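Local coordinates for carbohydrate oxidase (Microdochium nivale, PDB 3RJA), which oxidises the C1 hydroxyl of mono-, oligo- and polysaccharides to the lactone with bound FAD, passing the electrons to oxygen to give hydrogen peroxide, at residues 316-329 with 381-394. Numbering follows the deposited sequence.
Sequences VENFYAKSLTLKSI and DKLWLIQFYDRYDN. With ABL ((2R,3R,4R,5R)-4,5-dihydroxy-2-(hydroxymethyl)-6-oxopiperidin-3-yl beta-D-glucopyranoside), chain G.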
ATOM      1  N   VAL A 316      13.050  -8.383  -7.684  1.00 15.24           N
ATOM      2  CA  VAL A 316      11.706  -8.831  -8.029  1.00 14.59           C
ATOM      3  C   VAL A 316      11.394 -10.058  -7.224  1.00 15.44           C
ATOM      4  O   VAL A 316      12.304 -10.700  -6.678  1.00 13.07           O
ATOM      5  CB  VAL A 316      11.572  -9.159  -9.543  1.00 16.11           C
ATOM      6  CG1 VAL A 316      11.810  -7.888 -10.401  1.00 13.67           C
ATOM      7  CG2 VAL A 316      12.541 -10.297  -9.955  1.00 14.86           C
ATOM      8  N   GLU A 317      10.100 -10.377  -7.147  1.00 14.47           N
ATOM      9  CA  GLU A 317       9.636 -11.555  -6.440  1.00 15.25           C
ATOM     10  C   GLU A 317       8.578 -12.238  -7.285  1.00 15.35           C
ATOM     11  O   GLU A 317       8.090 -11.674  -8.276  1.00 15.33           O
ATOM     12  CB  GLU A 317       9.066 -11.180  -5.051  1.00 14.81           C
ATOM     13  CG  GLU A 317      10.085 -10.450  -4.159  1.00 15.91           C
ATOM     14  CD  GLU A 317       9.556 -10.114  -2.746  1.00 17.43           C
ATOM     15  OE1 GLU A 317       8.517 -10.645  -2.297  1.00 17.86           O
ATOM     16  OE2 GLU A 317      10.182  -9.276  -2.096  1.00 20.48           O
ATOM     17  N   ASN A 318       8.203 -13.442  -6.866  1.00 15.04           N
ATOM     18  CA  ASN A 318       7.324 -14.291  -7.659  1.00 14.74           C
ATOM     19  C   ASN A 318       6.228 -14.866  -6.746  1.00 13.50           C
ATOM     20  O   ASN A 318       6.482 -15.801  -5.969  1.00 11.53           O
ATOM     21  CB  ASN A 318       8.169 -15.410  -8.297  1.00 15.18           C
ATOM     22  CG  ASN A 318       7.349 -16.366  -9.129  1.00 16.44           C
ATOM     23  OD1 ASN A 318       6.320 -15.997  -9.698  1.00 16.83           O
ATOM     24  ND2 ASN A 318       7.796 -17.620  -9.195  1.00 19.08           N
ATOM     25  N   PHE A 319       5.013 -14.322  -6.819  1.00 12.80           N
ATOM     26  CA  PHE A 319       4.116 -14.538  -5.691  1.00 12.91           C
ATOM     27  C   PHE A 319       2.646 -14.276  -5.968  1.00 14.07           C
ATOM     28  O   PHE A 319       2.261 -13.764  -7.034  1.00 14.04           O
ATOM     29  CB  PHE A 319       4.572 -13.636  -4.508  1.00 13.39           C
ATOM     30  CG  PHE A 319       4.317 -12.141  -4.748  1.00 13.40           C
ATOM     31  CD1 PHE A 319       5.245 -11.359  -5.433  1.00 12.71           C
ATOM     32  CD2 PHE A 319       3.150 -11.540  -4.286  1.00 12.80           C
ATOM     33  CE1 PHE A 319       5.003  -9.991  -5.650  1.00 13.86           C
ATOM     34  CE2 PHE A 319       2.899 -10.168  -4.493  1.00 13.24           C
ATOM     35  CZ  PHE A 319       3.807  -9.402  -5.165  1.00 13.19           C
ATOM     36  N   TYR A 320       1.836 -14.640  -4.978  1.00 12.88           N
ATOM     37  CA  TYR A 320       0.439 -14.316  -4.939  1.00 12.82           C
ATOM     38  C   TYR A 320       0.153 -13.755  -3.548  1.00 12.81           C
ATOM     39  O   TYR A 320       0.806 -14.141  -2.561  1.00 13.07           O
ATOM     40  CB  TYR A 320      -0.418 -15.556  -5.177  1.00 13.38           C
ATOM     41  CG  TYR A 320      -1.906 -15.257  -5.184  1.00 13.37           C
ATOM     42  CD1 TYR A 320      -2.449 -14.283  -6.043  1.00 13.23           C
ATOM     43  CD2 TYR A 320      -2.770 -15.947  -4.354  1.00 13.38           C
ATOM     44  CE1 TYR A 320      -3.808 -14.015  -6.068  1.00 12.26           C
ATOM     45  CE2 TYR A 320      -4.129 -15.693  -4.366  1.00 12.70           C
ATOM     46  CZ  TYR A 320      -4.645 -14.725  -5.218  1.00 13.13           C
ATOM     47  OH  TYR A 320      -6.004 -14.477  -5.201  1.00 11.57           O
ATOM     48  N   ALA A 321      -0.809 -12.841  -3.471  1.00 11.25           N
ATOM     49  CA  ALA A 321      -1.134 -12.183  -2.211  1.00 10.83           C
ATOM     50  C   ALA A 321      -2.646 -11.888  -2.147  1.00 11.50           C
ATOM     51  O   ALA A 321      -3.327 -11.764  -3.190  1.00 12.10           O
ATOM     52  CB  ALA A 321      -0.316 -10.885  -2.072  1.00  8.76           C
ATOM     53  N   LYS A 322      -3.159 -11.761  -0.925  1.00 11.36           N
ATOM     54  CA  LYS A 322      -4.557 -11.461  -0.690  1.00 11.23           C
ATOM     55  C   LYS A 322      -4.624 -10.571   0.530  1.00 11.26           C
ATOM     56  O   LYS A 322      -3.642 -10.456   1.258  1.00 10.55           O
ATOM     57  CB  LYS A 322      -5.366 -12.742  -0.452  1.00 11.23           C
ATOM     58  CG  LYS A 322      -5.543 -13.631  -1.683  1.00 10.97           C
ATOM     59  CD  LYS A 322      -6.590 -14.786  -1.449  1.00 10.88           C
ATOM     60  CE  LYS A 322      -8.056 -14.363  -1.713  1.00 10.62           C
ATOM     61  NZ  LYS A 322      -8.298 -14.311  -3.209  1.00 10.47           N
ATOM     62  N   SER A 323      -5.791  -9.987   0.785  1.00 12.09           N
ATOM     63  CA  SER A 323      -5.959  -9.136   1.954  1.00 13.09           C
ATOM     64  C   SER A 323      -7.358  -9.250   2.549  1.00 12.95           C
ATOM     65  O   SER A 323      -8.261  -9.796   1.931  1.00 11.35           O
ATOM     66  CB  SER A 323      -5.660  -7.654   1.609  1.00 13.71           C
ATOM     67  OG  SER A 323      -6.740  -7.061   0.872  1.00 15.14           O
ATOM     68  N   LEU A 324      -7.498  -8.702   3.758  1.00 13.10           N
ATOM     69  CA  LEU A 324      -8.773  -8.499   4.441  1.00 12.65           C
ATOM     70  C   LEU A 324      -8.639  -7.296   5.332  1.00 13.00           C
ATOM     71  O   LEU A 324      -7.569  -7.069   5.931  1.00 12.84           O
ATOM     72  CB  LEU A 324      -9.145  -9.706   5.313  1.00 12.24           C
ATOM     73  CG  LEU A 324      -9.701 -10.933   4.572  1.00 13.06           C
ATOM     74  CD1 LEU A 324      -9.899 -12.114   5.545  1.00 12.23           C
ATOM     75  CD2 LEU A 324     -11.012 -10.580   3.819  1.00 12.40           C
ATOM     76  N   THR A 325      -9.727  -6.529   5.424  1.00 12.73           N
ATOM     77  CA  THR A 325      -9.858  -5.524   6.455  1.00 12.79           C
ATOM     78  C   THR A 325     -11.101  -5.972   7.266  1.00 12.81           C
ATOM     79  O   THR A 325     -12.110  -6.319   6.692  1.00 13.23           O
ATOM     80  CB  THR A 325      -9.981  -4.083   5.860  1.00 13.50           C
ATOM     81  OG1 THR A 325     -11.180  -3.963   5.057  1.00 13.25           O
ATOM     82  CG2 THR A 325      -8.745  -3.735   4.962  1.00 12.64           C
ATOM     83  N   LEU A 326     -11.016  -5.992   8.594  1.00 12.67           N
ATOM     84  CA  LEU A 326     -12.140  -6.504   9.398  1.00 12.44           C
ATOM     85  C   LEU A 326     -12.505  -5.567  10.508  1.00 13.24           C
ATOM     86  O   LEU A 326     -11.612  -5.002  11.151  1.00 11.46           O
ATOM     87  CB  LEU A 326     -11.791  -7.847  10.044  1.00 11.76           C
ATOM     88  CG  LEU A 326     -11.109  -8.940   9.210  1.00 12.10           C
ATOM     89  CD1 LEU A 326     -10.629 -10.053  10.187  1.00 12.28           C
ATOM     90  CD2 LEU A 326     -12.054  -9.496   8.120  1.00 11.09           C
ATOM     91  N   LYS A 327     -13.817  -5.434  10.761  1.00 13.67           N
ATOM     92  CA  LYS A 327     -14.266  -4.746  11.968  1.00 15.50           C
ATOM     93  C   LYS A 327     -13.744  -5.466  13.204  1.00 14.42           C
ATOM     94  O   LYS A 327     -13.327  -4.831  14.163  1.00 16.11           O
ATOM     95  CB  LYS A 327     -15.801  -4.654  12.032  1.00 15.23           C
ATOM     96  CG  LYS A 327     -16.372  -3.857  10.889  1.00 17.85           C
ATOM     97  CD  LYS A 327     -17.849  -3.491  11.113  1.00 19.44           C
ATOM     98  CE  LYS A 327     -18.316  -2.634   9.965  1.00 20.62           C
ATOM     99  NZ  LYS A 327     -19.809  -2.749   9.771  1.00 22.39           N
ATOM    100  N   SER A 328     -13.783  -6.788  13.171  1.00 12.90           N
ATOM    101  CA  SER A 328     -13.360  -7.615  14.299  1.00 13.68           C
ATOM    102  C   SER A 328     -13.019  -8.976  13.797  1.00 13.45           C
ATOM    103  O   SER A 328     -13.690  -9.486  12.887  1.00 13.58           O
ATOM    104  CB  SER A 328     -14.501  -7.803  15.307  1.00 14.18           C
ATOM    105  OG  SER A 328     -14.062  -8.651  16.375  1.00 14.88           O
ATOM    106  N   ILE A 329     -12.047  -9.629  14.418  1.00 13.46           N
ATOM    107  CA  ILE A 329     -11.811 -11.031  14.027  1.00 14.96           C
ATOM    108  C   ILE A 329     -12.520 -12.031  14.984  1.00 15.84           C
ATOM    109  O   ILE A 329     -12.521 -13.247  14.757  1.00 16.23           O
ATOM    110  CB  ILE A 329     -10.290 -11.351  13.887  1.00 14.88           C
ATOM    111  CG1 ILE A 329     -10.078 -12.551  12.936  1.00 16.26           C
ATOM    112  CG2 ILE A 329      -9.660 -11.542  15.267  1.00 13.53           C
ATOM    113  CD1 ILE A 329      -8.606 -12.862  12.590  1.00 18.28           C
ATOM    114  N   ASP A 381     -13.447   2.058   9.506  1.00 13.40           N
ATOM    115  CA  ASP A 381     -14.235   1.366  10.526  1.00 14.29           C
ATOM    116  C   ASP A 381     -13.715  -0.050  10.697  1.00 14.46           C
ATOM    117  O   ASP A 381     -14.435  -0.932  11.177  1.00 14.03           O
ATOM    118  CB  ASP A 381     -15.731   1.339  10.140  1.00 14.45           C
ATOM    119  CG  ASP A 381     -15.978   0.715   8.764  1.00 15.97           C
ATOM    120  OD1 ASP A 381     -15.005   0.509   7.975  1.00 16.85           O
ATOM    121  OD2 ASP A 381     -17.154   0.413   8.452  1.00 16.21           O
ATOM    122  N   LYS A 382     -12.488  -0.283  10.236  1.00 14.25           N
ATOM    123  CA  LYS A 382     -11.854  -1.623  10.334  1.00 14.52           C
ATOM    124  C   LYS A 382     -10.683  -1.597  11.292  1.00 13.69           C
ATOM    125  O   LYS A 382      -9.770  -0.779  11.143  1.00 14.49           O
ATOM    126  CB  LYS A 382     -11.376  -2.146   8.968  1.00 14.57           C
ATOM    127  CG  LYS A 382     -12.419  -2.045   7.818  1.00 16.09           C
ATOM    128  CD  LYS A 382     -13.763  -2.756   8.177  1.00 15.59           C
ATOM    129  CE  LYS A 382     -14.624  -3.083   6.953  1.00 14.36           C
ATOM    130  NZ  LYS A 382     -15.178  -1.863   6.318  1.00 14.85           N
ATOM    131  N   LEU A 383     -10.707  -2.507  12.259  1.00 13.28           N
ATOM    132  CA  LEU A 383      -9.672  -2.618  13.255  1.00 13.20           C
ATOM    133  C   LEU A 383      -8.436  -3.311  12.689  1.00 13.41           C
ATOM    134  O   LEU A 383      -7.293  -2.867  12.935  1.00 13.09           O
ATOM    135  CB  LEU A 383     -10.193  -3.376  14.518  1.00 14.57           C
ATOM    136  CG  LEU A 383      -9.204  -3.366  15.690  1.00 14.72           C
ATOM    137  CD1 LEU A 383      -9.906  -3.220  17.037  1.00 17.19           C
ATOM    138  CD2 LEU A 383      -8.298  -4.596  15.696  1.00 15.66           C
ATOM    139  N   TRP A 384      -8.663  -4.414  11.970  1.00 12.37           N
ATOM    140  CA  TRP A 384      -7.572  -5.219  11.410  1.00 12.74           C
ATOM    141  C   TRP A 384      -7.347  -4.956   9.917  1.00 12.32           C
ATOM    142  O   TRP A 384      -8.295  -4.945   9.132  1.00 13.74           O
ATOM    143  CB  TRP A 384      -7.925  -6.714  11.526  1.00 12.96           C
ATOM    144  CG  TRP A 384      -7.935  -7.254  12.941  1.00 14.42           C
ATOM    145  CD1 TRP A 384      -9.032  -7.669  13.665  1.00 14.63           C
ATOM    146  CD2 TRP A 384      -6.797  -7.471  13.781  1.00 14.96           C
ATOM    147  NE1 TRP A 384      -8.645  -8.123  14.907  1.00 15.06           N
ATOM    148  CE2 TRP A 384      -7.277  -8.015  15.007  1.00 15.56           C
ATOM    149  CE3 TRP A 384      -5.421  -7.241  13.631  1.00 14.74           C
ATOM    150  CZ2 TRP A 384      -6.425  -8.333  16.073  1.00 15.48           C
ATOM    151  CZ3 TRP A 384      -4.569  -7.570  14.694  1.00 15.87           C
ATOM    152  CH2 TRP A 384      -5.079  -8.102  15.901  1.00 16.33           C
ATOM    153  N   LEU A 385      -6.094  -4.798   9.532  1.00 12.22           N
ATOM    154  CA  LEU A 385      -5.661  -4.854   8.136  1.00 12.07           C
ATOM    155  C   LEU A 385      -4.774  -6.118   8.031  1.00 11.77           C
ATOM    156  O   LEU A 385      -3.801  -6.266   8.771  1.00 11.85           O
ATOM    157  CB  LEU A 385      -4.859  -3.595   7.746  1.00 11.95           C
ATOM    158  CG  LEU A 385      -3.940  -3.700   6.507  1.00 12.34           C
ATOM    159  CD1 LEU A 385      -4.709  -3.987   5.236  1.00 11.80           C
ATOM    160  CD2 LEU A 385      -3.125  -2.462   6.302  1.00 11.96           C
ATOM    161  N   ILE A 386      -5.113  -7.016   7.115  1.00 10.93           N
ATOM    162  CA  ILE A 386      -4.486  -8.330   7.104  1.00 10.81           C
ATOM    163  C   ILE A 386      -3.903  -8.587   5.737  1.00 10.26           C
ATOM    164  O   ILE A 386      -4.596  -8.431   4.726  1.00 10.41           O
ATOM    165  CB  ILE A 386      -5.511  -9.449   7.468  1.00 10.57           C
ATOM    166  CG1 ILE A 386      -6.096  -9.196   8.873  1.00 10.69           C
ATOM    167  CG2 ILE A 386      -4.886 -10.857   7.343  1.00  9.11           C
ATOM    168  CD1 ILE A 386      -7.275 -10.155   9.248  1.00 10.63           C
ATOM    169  N   GLN A 387      -2.631  -8.967   5.720  1.00 10.81           N
ATOM    170  CA  GLN A 387      -1.957  -9.380   4.502  1.00 10.49           C
ATOM    171  C   GLN A 387      -1.627 -10.876   4.541  1.00 11.78           C
ATOM    172  O   GLN A 387      -1.142 -11.392   5.568  1.00 12.22           O
ATOM    173  CB  GLN A 387      -0.682  -8.550   4.255  1.00 11.07           C
ATOM    174  CG  GLN A 387       0.001  -8.958   2.921  1.00 10.91           C
ATOM    175  CD  GLN A 387       1.116  -8.037   2.468  1.00 12.26           C
ATOM    176  OE1 GLN A 387       1.431  -7.986   1.271  1.00 12.59           O
ATOM    177  NE2 GLN A 387       1.760  -7.332   3.426  1.00 11.70           N
ATOM    178  N   PHE A 388      -1.908 -11.545   3.413  1.00 11.95           N
ATOM    179  CA  PHE A 388      -1.589 -12.938   3.142  1.00 12.55           C
ATOM    180  C   PHE A 388      -0.676 -12.930   1.924  1.00 12.87           C
ATOM    181  O   PHE A 388      -1.004 -12.305   0.915  1.00 14.14           O
ATOM    182  CB  PHE A 388      -2.857 -13.713   2.742  1.00 13.44           C
ATOM    183  CG  PHE A 388      -3.906 -13.819   3.821  1.00 13.40           C
ATOM    184  CD1 PHE A 388      -3.834 -14.822   4.800  1.00 14.74           C
ATOM    185  CD2 PHE A 388      -4.982 -12.954   3.826  1.00 13.58           C
ATOM    186  CE1 PHE A 388      -4.818 -14.934   5.784  1.00 15.31           C
ATOM    187  CE2 PHE A 388      -5.979 -13.049   4.797  1.00 15.39           C
ATOM    188  CZ  PHE A 388      -5.901 -14.046   5.784  1.00 14.81           C
ATOM    189  N   TYR A 389       0.456 -13.619   2.005  1.00 12.87           N
ATOM    190  CA  TYR A 389       1.525 -13.531   0.967  1.00 13.34           C
ATOM    191  C   TYR A 389       2.116 -14.930   0.755  1.00 13.45           C
ATOM    192  O   TYR A 389       2.436 -15.601   1.728  1.00 13.50           O
ATOM    193  CB  TYR A 389       2.632 -12.615   1.449  1.00 11.85           C
ATOM    194  CG  TYR A 389       3.495 -11.940   0.392  1.00 13.09           C
ATOM    195  CD1 TYR A 389       3.146 -10.691  -0.119  1.00 13.51           C
ATOM    196  CD2 TYR A 389       4.701 -12.511  -0.050  1.00 14.04           C
ATOM    197  CE1 TYR A 389       3.938 -10.034  -1.045  1.00 14.07           C
ATOM    198  CE2 TYR A 389       5.515 -11.838  -0.985  1.00 13.45           C
ATOM    199  CZ  TYR A 389       5.110 -10.599  -1.468  1.00 14.22           C
ATOM    200  OH  TYR A 389       5.864  -9.911  -2.392  1.00 15.93           O
ATOM    201  N   ASP A 390       2.257 -15.327  -0.505  1.00 12.96           N
ATOM    202  CA  ASP A 390       2.605 -16.681  -0.912  1.00 13.50           C
ATOM    203  C   ASP A 390       3.696 -16.605  -1.995  1.00 13.47           C
ATOM    204  O   ASP A 390       3.417 -16.321  -3.160  1.00 12.75           O
ATOM    205  CB  ASP A 390       1.347 -17.336  -1.457  1.00 13.83           C
ATOM    206  CG  ASP A 390       1.513 -18.813  -1.739  1.00 15.99           C
ATOM    207  OD1 ASP A 390       2.623 -19.358  -1.480  1.00 15.23           O
ATOM    208  OD2 ASP A 390       0.518 -19.412  -2.251  1.00 14.59           O
ATOM    209  N   ARG A 391       4.937 -16.846  -1.600  1.00 12.56           N
ATOM    210  CA  ARG A 391       6.062 -16.571  -2.488  1.00 14.50           C
ATOM    211  C   ARG A 391       6.956 -17.784  -2.877  1.00 14.91           C
ATOM    212  O   ARG A 391       7.548 -18.428  -2.025  1.00 13.99           O
ATOM    213  CB  ARG A 391       6.940 -15.460  -1.897  1.00 13.43           C
ATOM    214  CG  ARG A 391       8.174 -15.189  -2.740  1.00 15.44           C
ATOM    215  CD  ARG A 391       8.952 -13.980  -2.289  1.00 18.47           C
ATOM    216  NE  ARG A 391       9.800 -14.196  -1.114  1.00 20.89           N
ATOM    217  CZ  ARG A 391       9.967 -13.287  -0.128  1.00 25.80           C
ATOM    218  NH1 ARG A 391       9.288 -12.106  -0.111  1.00 22.17           N
ATOM    219  NH2 ARG A 391      10.795 -13.559   0.878  1.00 21.97           N
ATOM    220  N   TYR A 392       7.070 -18.023  -4.183  1.00 15.49           N
ATOM    221  CA  TYR A 392       7.994 -18.994  -4.750  1.00 15.42           C
ATOM    222  C   TYR A 392       9.304 -18.319  -5.181  1.00 17.45           C
ATOM    223  O   TYR A 392       9.398 -17.072  -5.254  1.00 16.96           O
ATOM    224  CB  TYR A 392       7.343 -19.685  -5.939  1.00 15.94           C
ATOM    225  CG  TYR A 392       6.305 -20.721  -5.557  1.00 15.89           C
ATOM    226  CD1 TYR A 392       5.024 -20.334  -5.148  1.00 15.32           C
ATOM    227  CD2 TYR A 392       6.610 -22.099  -5.597  1.00 16.76           C
ATOM    228  CE1 TYR A 392       4.063 -21.270  -4.803  1.00 15.78           C
ATOM    229  CE2 TYR A 392       5.666 -23.054  -5.248  1.00 16.01           C
ATOM    230  CZ  TYR A 392       4.401 -22.640  -4.848  1.00 16.66           C
ATOM    231  OH  TYR A 392       3.461 -23.569  -4.523  1.00 17.46           O
ATOM    232  N   ASP A 393      10.326 -19.134  -5.428  1.00 15.58           N
ATOM    233  CA  ASP A 393      11.606 -18.613  -5.906  1.00 17.52           C
ATOM    234  C   ASP A 393      11.425 -18.067  -7.323  1.00 16.87           C
ATOM    235  O   ASP A 393      10.524 -18.487  -8.054  1.00 15.91           O
ATOM    236  CB  ASP A 393      12.671 -19.715  -5.905  1.00 17.59           C
ATOM    237  CG  ASP A 393      13.020 -20.174  -4.524  0.50 19.36           C
ATOM    238  OD1 ASP A 393      12.973 -19.342  -3.589  0.50 18.44           O
ATOM    239  OD2 ASP A 393      13.342 -21.376  -4.378  0.50 21.27           O
ATOM    240  N   ASN A 394      12.294 -17.148  -7.712  1.00 16.97           N
ATOM    241  CA  ASN A 394      12.186 -16.537  -9.032  1.00 19.13           C
ATOM    242  C   ASN A 394      12.492 -17.480 -10.191  1.00 20.28           C
ATOM    243  O   ASN A 394      12.062 -17.224 -11.299  1.00 19.07           O
ATOM    244  CB  ASN A 394      13.024 -15.252  -9.113  1.00 17.96           C
ATOM    245  CG  ASN A 394      12.460 -14.146  -8.219  1.00 18.03           C
ATOM    246  OD1 ASN A 394      11.282 -14.194  -7.826  1.00 14.05           O
ATOM    247  ND2 ASN A 394      13.302 -13.164  -7.878  1.00 17.12           N
TER
HETATM  248  C1A ABL G 604       4.253  -5.465   2.691  1.00 42.43           C
HETATM  249  O1A ABL G 604       3.243  -4.730   2.585  1.00 45.61           O
HETATM  250  C2A ABL G 604       4.898  -5.729   4.068  1.00 42.65           C
HETATM  251  O2A ABL G 604       4.745  -4.545   4.848  1.00 39.75           O
HETATM  252  C3A ABL G 604       6.389  -6.139   3.982  1.00 38.30           C
HETATM  253  O3A ABL G 604       6.755  -6.663   5.284  1.00 38.64           O
HETATM  254  C4A ABL G 604       6.551  -7.248   2.961  1.00 40.88           C
HETATM  255  O1  ABL G 604       7.925  -7.702   2.876  1.00 43.18           O
HETATM  256  C5A ABL G 604       6.122  -6.712   1.551  1.00 40.31           C
HETATM  257  N5  ABL G 604       4.788  -6.056   1.597  1.00 39.74           N
HETATM  258  C6A ABL G 604       6.002  -7.842   0.495  1.00 39.00           C
HETATM  259  O6A ABL G 604       6.211  -7.388  -0.855  1.00 35.72           O
HETATM  260  C1  ABL G 604       8.323  -8.911   3.585  1.00 45.15           C
HETATM  261  C2  ABL G 604       9.558  -9.554   2.906  1.00 46.58           C
HETATM  262  O2  ABL G 604       9.223  -9.859   1.547  1.00 51.76           O
HETATM  263  C3  ABL G 604       9.973 -10.807   3.688  1.00 48.71           C
HETATM  264  O3  ABL G 604      11.123 -11.425   3.113  1.00 50.06           O
HETATM  265  C4  ABL G 604      10.198 -10.418   5.185  1.00 46.14           C
HETATM  266  O4  ABL G 604      10.600 -11.530   5.971  1.00 48.59           O
HETATM  267  C5  ABL G 604       8.915  -9.806   5.761  1.00 44.99           C
HETATM  268  O5  ABL G 604       8.567  -8.651   4.959  1.00 45.16           O
HETATM  269  C6  ABL G 604       9.049  -9.442   7.244  1.00 40.74           C
HETATM  270  O6  ABL G 604      10.128  -8.614   7.535  1.00 36.37           O
HETATM  271  O   HOH W   1      10.520 -14.588  -5.311  1.00 12.60           O
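E317 OE1 is gripped by two donors from strand 384-392. R391 NH1 makes a salt bridge to E317 OE1 at 2.7 Å. Y389 OH donates a hydrogen bond to the same E317 OE1 at 2.8 Å. The two come from opposite faces of the carboxylate, and the guanidinium plane stands nearly upright to it, at 84°. Both donors also hold the substrate analogue. R391 NH1 reaches ABL O2 at 2.8 Å, while its NH2 points almost straight at ABL O3. Y389 OH accepts from ABL O6A, 3.0 Å away. E317 also lines the pocket, and its bonds probably help to position R391 and Y389 for the sugar. With an alanine here, the R391 charge would probably lose its mate and the Y389 hydroxyl would be freer to turn.

Y389 and F319 form an offset stack, their planes 15° apart. F319 CG sits between the backbone N and the carbonyl carbon (chi1 70°), which lays the ring against that of Y389. The phenol OH lies over the centre of the F319 ring.

Strands 318-326 and 384-392 are antiparallel neighbours in the large sheet of this FAD-linked oxidase. Paired backbone bonds run from Y320 with D390 to L326 with W384. A classic beta bulge, L383 and W384 facing L326, ends the ladder. F319, A321, Q387, Y389 and R391 share the substrate face. Q387 extends to ABL O1A through a weak NE2 bond, and Y72 holds its OE1.

The other face carries L324, L326, I386 and F388 and packs partly on helix 403-414. L326 CD1 presses on I386 CD1 at 3.5 Å, a tight carbon contact. N394 ND2 donates to V316 O at 2.9 Å, in the loops beyond the paired strands.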